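Local coordinates for protein kallikrein-10 (Homo sapiens, PDB 5LPE) that is a secreted, zymogen-like serine protease of the kallikrein family, inhibited by zinc, with a tumour-suppressor role in breast and prostate cancer, at residues Thr152-Ser155 with Pro156-Glu160; Leu191-Glu195 with Thr196-Ile200; Ser225-Asn228 with Lys229-Ser233. All blocks are in the same frame, centred on the assembly; numbering follows the deposited sequence.

Overall arrangement
The three contacts follow one another along the chain; none nests in or crosses another, and each is local: a strand-to-helix turn, a hairpin and a helix end. Contact 1 (152-160) carries the chain off the end of strand 147-153 and into the short helix 159-162. Contact 2 (191-200) closes the hairpin of strands 190-193 and 196-203, part of the same barrel sheet. These two meet inside the C-terminal barrel, where I153 CD1 lies 4.1 Å from L191 CD2. Contact 3 (225-233) ends the C-terminal helix, which crosses back to cover strands 38-41 and 97-101 of the N-terminal barrel. Its centre is about 18 Å from that of contact 2 and about 28 Å from that of contact 1.

Contact 1: residues Thr152-Ser155 with Pro156-Glu160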
loop_
_atom_site.group_PDB
_atom_site.type_symbol
_atom_site.label_atom_id
_atom_site.label_comp_id
_atom_site.label_asym_id
_atom_site.label_seq_id
_atom_site.Cartn_x
_atom_site.Cartn_y
_atom_site.Cartn_z
ATOM N N THR A 152 12.365 8.065 1.586
ATOM C CA THR A 152 13.462 8.070 0.630
ATOM C C THR A 152 13.691 6.665 0.118
ATOM O O THR A 152 13.964 5.762 0.904
ATOM C CB THR A 152 14.748 8.620 1.260
ATOM O OG1 THR A 152 14.501 9.944 1.771
ATOM C CG2 THR A 152 15.875 8.651 0.246
ATOM N N ILE A 153 13.569 6.474 -1.189
ATOM C CA ILE A 153 13.861 5.157 -1.734
ATOM C C ILE A 153 15.332 4.862 -1.478
ATOM O O ILE A 153 16.209 5.662 -1.815
ATOM C CB ILE A 153 13.529 5.077 -3.231
ATOM C CG1 ILE A 153 12.074 5.456 -3.518
ATOM C CG2 ILE A 153 13.845 3.680 -3.756
ATOM C CD1 ILE A 153 11.071 4.509 -2.951
ATOM N N LEU A 154 15.601 3.738 -0.851
ATOM C CA LEU A 154 16.955 3.262 -0.670
ATOM C C LEU A 154 17.269 2.268 -1.771
ATOM O O LEU A 154 16.412 1.891 -2.572
ATOM C CB LEU A 154 17.130 2.626 0.706
ATOM C CG LEU A 154 16.738 3.506 1.890
ATOM C CD1 LEU A 154 17.045 2.773 3.189
ATOM C CD2 LEU A 154 17.459 4.852 1.817
ATOM N N SER A 155 18.456 1.762 -1.751
ATOM C CA SER A 155 18.691 0.915 -2.891
ATOM C C SER A 155 18.674 -0.545 -2.466
ATOM O O SER A 155 18.939 -0.852 -1.300
ATOM C CB SER A 155 20.045 1.249 -3.513
ATOM O OG SER A 155 20.967 1.538 -2.487
ATOM N N PRO A 156 18.370 -1.482 -3.394
ATOM C CA PRO A 156 18.186 -2.885 -2.992
ATOM C C PRO A 156 19.493 -3.529 -2.557
ATOM O O PRO A 156 19.830 -4.645 -2.958
ATOM C CB PRO A 156 17.650 -3.542 -4.275
ATOM C CG PRO A 156 18.077 -2.620 -5.411
ATOM C CD PRO A 156 18.044 -1.259 -4.817
ATOM N N LYS A 157 20.211 -2.809 -1.705
ATOM C CA LYS A 157 21.581 -3.074 -1.304
ATOM C C LYS A 157 21.700 -2.829 0.191
ATOM O O LYS A 157 22.022 -3.744 0.955
ATOM C CB LYS A 157 22.544 -2.178 -2.104
ATOM C CG LYS A 157 22.636 -2.516 -3.590
ATOM C CD LYS A 157 22.550 -1.269 -4.451
ATOM C CE LYS A 157 23.925 -0.795 -4.862
ATOM N NZ LYS A 157 24.327 0.441 -4.149
ATOM N N GLU A 158 21.445 -1.585 0.610
ATOM C CA GLU A 158 21.527 -1.222 2.017
ATOM C C GLU A 158 20.295 -1.656 2.802
ATOM O O GLU A 158 20.235 -1.432 4.018
ATOM C CB GLU A 158 21.763 0.278 2.127
ATOM C CG GLU A 158 22.341 0.748 3.459
ATOM C CD GLU A 158 21.391 1.664 4.175
ATOM O OE1 GLU A 158 20.465 2.167 3.508
ATOM O OE2 GLU A 158 21.545 1.870 5.393
ATOM N N CYS A 159 19.316 -2.271 2.135
ATOM C CA CYS A 159 18.306 -3.035 2.850
ATOM C C CYS A 159 18.777 -4.440 3.177
ATOM O O CYS A 159 18.252 -5.057 4.111
ATOM C CB CYS A 159 17.023 -3.104 2.038
ATOM S SG CYS A 159 15.574 -2.895 3.055
ATOM N N GLU A 160 19.754 -4.953 2.429
ATOM C CA GLU A 160 20.406 -6.201 2.792
ATOM C C GLU A 160 21.261 -6.024 4.038
ATOM O O GLU A 160 21.607 -7.014 4.690
ATOM C CB GLU A 160 21.251 -6.704 1.616
ATOM C CG GLU A 160 21.393 -8.219 1.518
ATOM C CD GLU A 160 22.535 -8.783 2.352
ATOM O OE1 GLU A 160 22.558 -10.015 2.552
ATOM O OE2 GLU A 160 23.412 -8.010 2.804
#
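L154 touches E158 where the chain leaves strand 147-153: the methyl CD1 of L154 lies 3.5 Å from OE1 of E158, and the two side chains approach at an oblique angle. L154 is extended, with CG beside its backbone N and chi2 anti at -177°, which carries CD1 out to the carboxylate. E158 comes to meet it by a bend. Its CG is anti to the backbone N (chi1 -160°), then the chain turns at chi2 (-117°) and brings OE1 of the carboxylate beside that methyl. This is van der Waals contact between a methyl and an oxygen.

Next along the chain, the side chains of S155 and K157 lie alongside each other. CD of K157 sits 3.7 Å from CB of S155 and 3.8 Å from OG of the same serine. The lysine chain bends at three successive torsions, so its amine folds back near the serine, and NZ ends 3.9 Å from OG, too far for a bond to be claimed. P156 links the pair, its backbone fitting the centre of an inverse gamma turn, and its ring touches T168.

The backbone that sets these directions is less certain. E158 N gives a weak bond to S155 O at 3.2 Å, while the shorter approach of K157 N to that oxygen is doubtful as modelled. E160 N is bonded to K157 O at 3.0 Å.

Around this turn, the SG of C159 is joined to C173, L154 rests on P214, and E160 OE1 accepts a bond from G165 N. The arrangement is that of the strand-to-helix connection leading into the intermediate helix of the C-terminal barrel in chymotrypsin-fold proteases, stapled by a disulfide to the strand that follows.

Contact 2: residues Leu191-Glu195 with Thr196-Ile200; sequences LVCDE and TLQGI
This is a beta hairpin of the C-terminal barrel, carrying a classic bulge in which Q198 and G199 both face L191. L191 pairs with G199 and V192 with L197, the register slipping by one residue between them. D194 and E195 make the tight turn, both with left-handed backbone angles.

At the bulge, L191 N bonds to G199 O at 2.8 Å. L191 O receives Q198 N at 2.9 Å, nearly head-on to the carbonyl, and adds a weak, longer bond from G199 N. Nearer the turn, C193 N reaches T196 O at 2.8 Å.

The side-chain packing centres on Q198. Its CG, beside the backbone N (chi1 -68°), lies 3.6 Å from C193 SG, and its CB is 3.9 Å from L191 CD2. The sulfur and the leucine methyl thus both lie against one side of the methylene stem. That sulfur is itself disulfide-bonded to C127 on the adjoining strand 126-131, while L191 reaches on to I151, I153, I172 and A174 in the barrel interior. On the other face of the hairpin, L197 meets V32 and V34 of the N-terminal barrel.

Chemically, Q198 has a divided role: its stem is spent on apolar neighbours, while its buried amide is satisfied away from the hairpin, NE2 by R119 O and OE1, weakly, by A121 N.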
loop_
_atom_site.group_PDB
_atom_site.type_symbol
_atom_site.label_atom_id
_atom_site.label_comp_id
_atom_site.label_asym_id
_atom_site.label_seq_id
_atom_site.Cartn_x
_atom_site.Cartn_y
_atom_site.Cartn_z
ATOM N N LEU A 191 2.794 3.317 -1.053
ATOM C CA LEU A 191 3.907 4.260 -1.165
ATOM C C LEU A 191 3.720 5.024 -2.475
ATOM O O LEU A 191 3.763 4.435 -3.560
ATOM C CB LEU A 191 5.257 3.543 -1.124
ATOM C CG LEU A 191 6.527 4.398 -1.244
ATOM C CD1 LEU A 191 7.604 3.901 -0.341
ATOM C CD2 LEU A 191 7.036 4.337 -2.643
ATOM N N VAL A 192 3.503 6.326 -2.375
ATOM C CA VAL A 192 3.285 7.182 -3.533
ATOM C C VAL A 192 4.569 7.958 -3.818
ATOM O O VAL A 192 5.208 8.462 -2.890
ATOM C CB VAL A 192 2.090 8.126 -3.288
ATOM C CG1 VAL A 192 1.751 8.940 -4.533
ATOM C CG2 VAL A 192 0.866 7.334 -2.797
ATOM N N CYS A 193 4.965 8.032 -5.096
ATOM C CA CYS A 193 6.050 8.905 -5.549
ATOM C C CYS A 193 5.557 9.721 -6.732
ATOM O O CYS A 193 5.228 9.156 -7.778
ATOM C CB CYS A 193 7.294 8.122 -5.973
ATOM S SG CYS A 193 7.817 6.798 -4.890
ATOM N N ASP A 194 5.554 11.044 -6.584
ATOM C CA ASP A 194 5.055 11.957 -7.620
ATOM C C ASP A 194 3.653 11.549 -8.087
ATOM O O ASP A 194 3.365 11.461 -9.289
ATOM C CB ASP A 194 6.034 12.037 -8.800
ATOM C CG ASP A 194 6.165 13.458 -9.360
ATOM O OD1 ASP A 194 5.237 14.259 -9.113
ATOM O OD2 ASP A 194 7.166 13.769 -10.065
ATOM N N GLU A 195 2.761 11.330 -7.108
ATOM C CA GLU A 195 1.367 10.939 -7.373
ATOM C C GLU A 195 1.260 9.719 -8.294
ATOM O O GLU A 195 0.352 9.613 -9.127
ATOM C CB GLU A 195 0.570 12.121 -7.917
ATOM C CG GLU A 195 0.189 13.117 -6.828
ATOM C CD GLU A 195 -1.292 13.291 -6.770
ATOM O OE1 GLU A 195 -1.766 14.206 -6.071
ATOM O OE2 GLU A 195 -1.989 12.499 -7.434
ATOM N N THR A 196 2.219 8.812 -8.132
ATOM C CA THR A 196 2.219 7.453 -8.658
ATOM C C THR A 196 2.317 6.463 -7.494
ATOM O O THR A 196 2.809 6.792 -6.412
ATOM C CB THR A 196 3.396 7.224 -9.640
ATOM O OG1 THR A 196 4.370 8.252 -9.448
ATOM C CG2 THR A 196 2.956 7.230 -11.106
ATOM N N LEU A 197 1.861 5.235 -7.743
ATOM C CA LEU A 197 1.906 4.154 -6.772
ATOM C C LEU A 197 3.137 3.327 -7.093
ATOM O O LEU A 197 3.153 2.599 -8.084
ATOM C CB LEU A 197 0.655 3.292 -6.884
ATOM C CG LEU A 197 0.552 2.064 -6.002
ATOM C CD1 LEU A 197 0.072 2.475 -4.614
ATOM C CD2 LEU A 197 -0.405 1.144 -6.672
ATOM N N GLN A 198 4.178 3.450 -6.285
ATOM C CA GLN A 198 5.338 2.618 -6.522
ATOM C C GLN A 198 5.407 1.369 -5.635
ATOM O O GLN A 198 6.145 0.437 -5.973
ATOM C CB GLN A 198 6.607 3.473 -6.380
ATOM C CG GLN A 198 6.758 4.540 -7.491
ATOM C CD GLN A 198 7.106 3.940 -8.849
ATOM O OE1 GLN A 198 7.550 2.795 -8.942
ATOM N NE2 GLN A 198 6.897 4.704 -9.901
ATOM N N GLY A 199 4.617 1.269 -4.564
ATOM C CA GLY A 199 4.796 0.145 -3.666
ATOM C C GLY A 199 3.618 -0.121 -2.759
ATOM O O GLY A 199 2.897 0.798 -2.362
ATOM N N ILE A 200 3.468 -1.384 -2.374
ATOM C CA ILE A 200 2.546 -1.802 -1.322
ATOM C C ILE A 200 3.357 -2.391 -0.172
ATOM O O ILE A 200 4.216 -3.247 -0.389
ATOM C CB ILE A 200 1.512 -2.816 -1.844
ATOM C CG1 ILE A 200 0.642 -2.163 -2.923
ATOM C CG2 ILE A 200 0.672 -3.352 -0.686
ATOM C CD1 ILE A 200 -0.373 -1.225 -2.383
#

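Contact 3: residues Ser225-Asn228 with Lys229-Ser233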
loop_
_atom_site.group_PDB
_atom_site.type_symbol
_atom_site.label_atom_id
_atom_site.label_comp_id
_atom_site.label_asym_id
_atom_site.label_seq_id
_atom_site.Cartn_x
_atom_site.Cartn_y
_atom_site.Cartn_z
ATOM N N SER A 225 2.105 -6.130 -15.638
ATOM C CA SER A 225 1.516 -7.131 -16.520
ATOM C C SER A 225 0.353 -7.834 -15.843
ATOM O O SER A 225 -0.744 -7.927 -16.404
ATOM C CB SER A 225 2.571 -8.149 -16.955
ATOM O OG SER A 225 3.513 -7.559 -17.837
ATOM N N TRP A 226 0.579 -8.336 -14.628
ATOM C CA TRP A 226 -0.465 -9.046 -13.895
ATOM C C TRP A 226 -1.588 -8.104 -13.478
ATOM O O TRP A 226 -2.760 -8.430 -13.659
ATOM C CB TRP A 226 0.144 -9.753 -12.677
ATOM C CG TRP A 226 -0.851 -10.385 -11.768
ATOM C CD1 TRP A 226 -1.550 -11.536 -11.993
ATOM C CD2 TRP A 226 -1.250 -9.920 -10.472
ATOM N NE1 TRP A 226 -2.367 -11.811 -10.923
ATOM C CE2 TRP A 226 -2.203 -10.834 -9.974
ATOM C CE3 TRP A 226 -0.904 -8.819 -9.691
ATOM C CZ2 TRP A 226 -2.815 -10.673 -8.734
ATOM C CZ3 TRP A 226 -1.511 -8.671 -8.454
ATOM C CH2 TRP A 226 -2.457 -9.591 -7.993
ATOM N N ILE A 227 -1.254 -6.921 -12.942
ATOM C CA ILE A 227 -2.281 -6.033 -12.385
ATOM C C ILE A 227 -3.267 -5.601 -13.461
ATOM O O ILE A 227 -4.480 -5.567 -13.240
ATOM C CB ILE A 227 -1.639 -4.813 -11.700
ATOM C CG1 ILE A 227 -0.860 -5.240 -10.474
ATOM C CG2 ILE A 227 -2.712 -3.799 -11.290
ATOM C CD1 ILE A 227 -0.363 -4.078 -9.670
ATOM N N ASN A 228 -2.764 -5.259 -14.638
ATOM C CA ASN A 228 -3.655 -4.863 -15.713
ATOM C C ASN A 228 -4.482 -6.035 -16.207
ATOM O O ASN A 228 -5.595 -5.839 -16.712
ATOM C CB ASN A 228 -2.846 -4.239 -16.849
ATOM C CG ASN A 228 -2.523 -2.789 -16.580
ATOM O OD1 ASN A 228 -3.365 -2.048 -16.065
ATOM N ND2 ASN A 228 -1.298 -2.375 -16.906
ATOM N N LYS A 229 -3.973 -7.254 -16.040
ATOM C CA LYS A 229 -4.663 -8.416 -16.578
ATOM C C LYS A 229 -5.836 -8.841 -15.701
ATOM O O LYS A 229 -6.897 -9.187 -16.229
ATOM C CB LYS A 229 -3.681 -9.572 -16.779
ATOM C CG LYS A 229 -4.323 -10.794 -17.417
ATOM C CD LYS A 229 -3.291 -11.698 -18.065
ATOM C CE LYS A 229 -2.737 -12.745 -17.093
ATOM N NZ LYS A 229 -1.470 -13.338 -17.632
ATOM N N VAL A 230 -5.697 -8.814 -14.375
ATOM C CA VAL A 230 -6.842 -9.223 -13.561
ATOM C C VAL A 230 -7.883 -8.110 -13.517
ATOM O O VAL A 230 -9.090 -8.371 -13.582
ATOM C CB VAL A 230 -6.421 -9.697 -12.141
ATOM C CG1 VAL A 230 -4.916 -9.744 -11.960
ATOM C CG2 VAL A 230 -7.055 -8.889 -11.060
ATOM N N ILE A 231 -7.440 -6.853 -13.443
ATOM C CA ILE A 231 -8.370 -5.743 -13.551
ATOM C C ILE A 231 -9.081 -5.748 -14.912
ATOM O O ILE A 231 -10.103 -5.064 -15.078
ATOM C CB ILE A 231 -7.595 -4.442 -13.238
ATOM C CG1 ILE A 231 -6.999 -4.535 -11.835
ATOM C CG2 ILE A 231 -8.483 -3.196 -13.247
ATOM C CD1 ILE A 231 -6.227 -3.320 -11.477
ATOM N N ARG A 232 -8.569 -6.481 -15.910
ATOM C CA ARG A 232 -9.111 -6.463 -17.268
ATOM C C ARG A 232 -9.002 -5.070 -17.871
ATOM O O ARG A 232 -9.351 -4.896 -19.034
ATOM C CB ARG A 232 -10.566 -6.956 -17.362
ATOM C CG ARG A 232 -10.731 -8.300 -18.085
ATOM C CD ARG A 232 -10.894 -9.482 -17.117
ATOM N NE ARG A 232 -11.453 -9.101 -15.816
ATOM C CZ ARG A 232 -12.714 -8.721 -15.608
ATOM N NH1 ARG A 232 -13.567 -8.659 -16.613
ATOM N NH2 ARG A 232 -13.131 -8.392 -14.396
ATOM N N SER A 233 -8.504 -4.083 -17.117
ATOM C CA SER A 233 -8.158 -2.722 -17.535
ATOM C C SER A 233 -7.047 -2.726 -18.568
ATOM O O SER A 233 -6.410 -1.687 -18.802
ATOM C CB SER A 233 -7.743 -1.859 -16.350
ATOM O OG SER A 233 -6.734 -2.518 -15.606
#
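V230 packs on the indole of W226, one turn earlier on helix 224-230, the C-terminal helix of the chymotrypsin fold. V230 CG1 sits over one face of the indole, 3.6 Å from the centroid of the five-membered ring and 18° off its normal, a CH-pi contact. V230 CG1 is offset toward the rim, 3.4 Å from NE1 of W226. W226 takes CG anti to its backbone N (chi1 174°), which lays the ring under the valine.

Beside this pair, I227 and I231 run side by side, pointing the same way, with CG2 of I227 at 3.6 Å from CD1 of I231. The helix backbone sets both spacings: V230 N bonds to W226 O at 3.0 Å, and I231 N to I227 O at 3.2 Å.

Further out, the indole meets H76 edge-to-face and rests against P77, L96 and L98. V230 and I231 both touch W38 and L98, so the helix lies against strands 38-41 and 97-101 of the N-terminal barrel. With an alanine here in place of W226, V230 CG1 would probably lose its flat support and H76 its ring partner, leaving a gap beside L98.

R232 is the first residue to leave helical backbone angles, with positive phi. S233 then turns back: its OG, 3.4 Å from N228 OD1, donates a weak hydrogen bond to that oxygen.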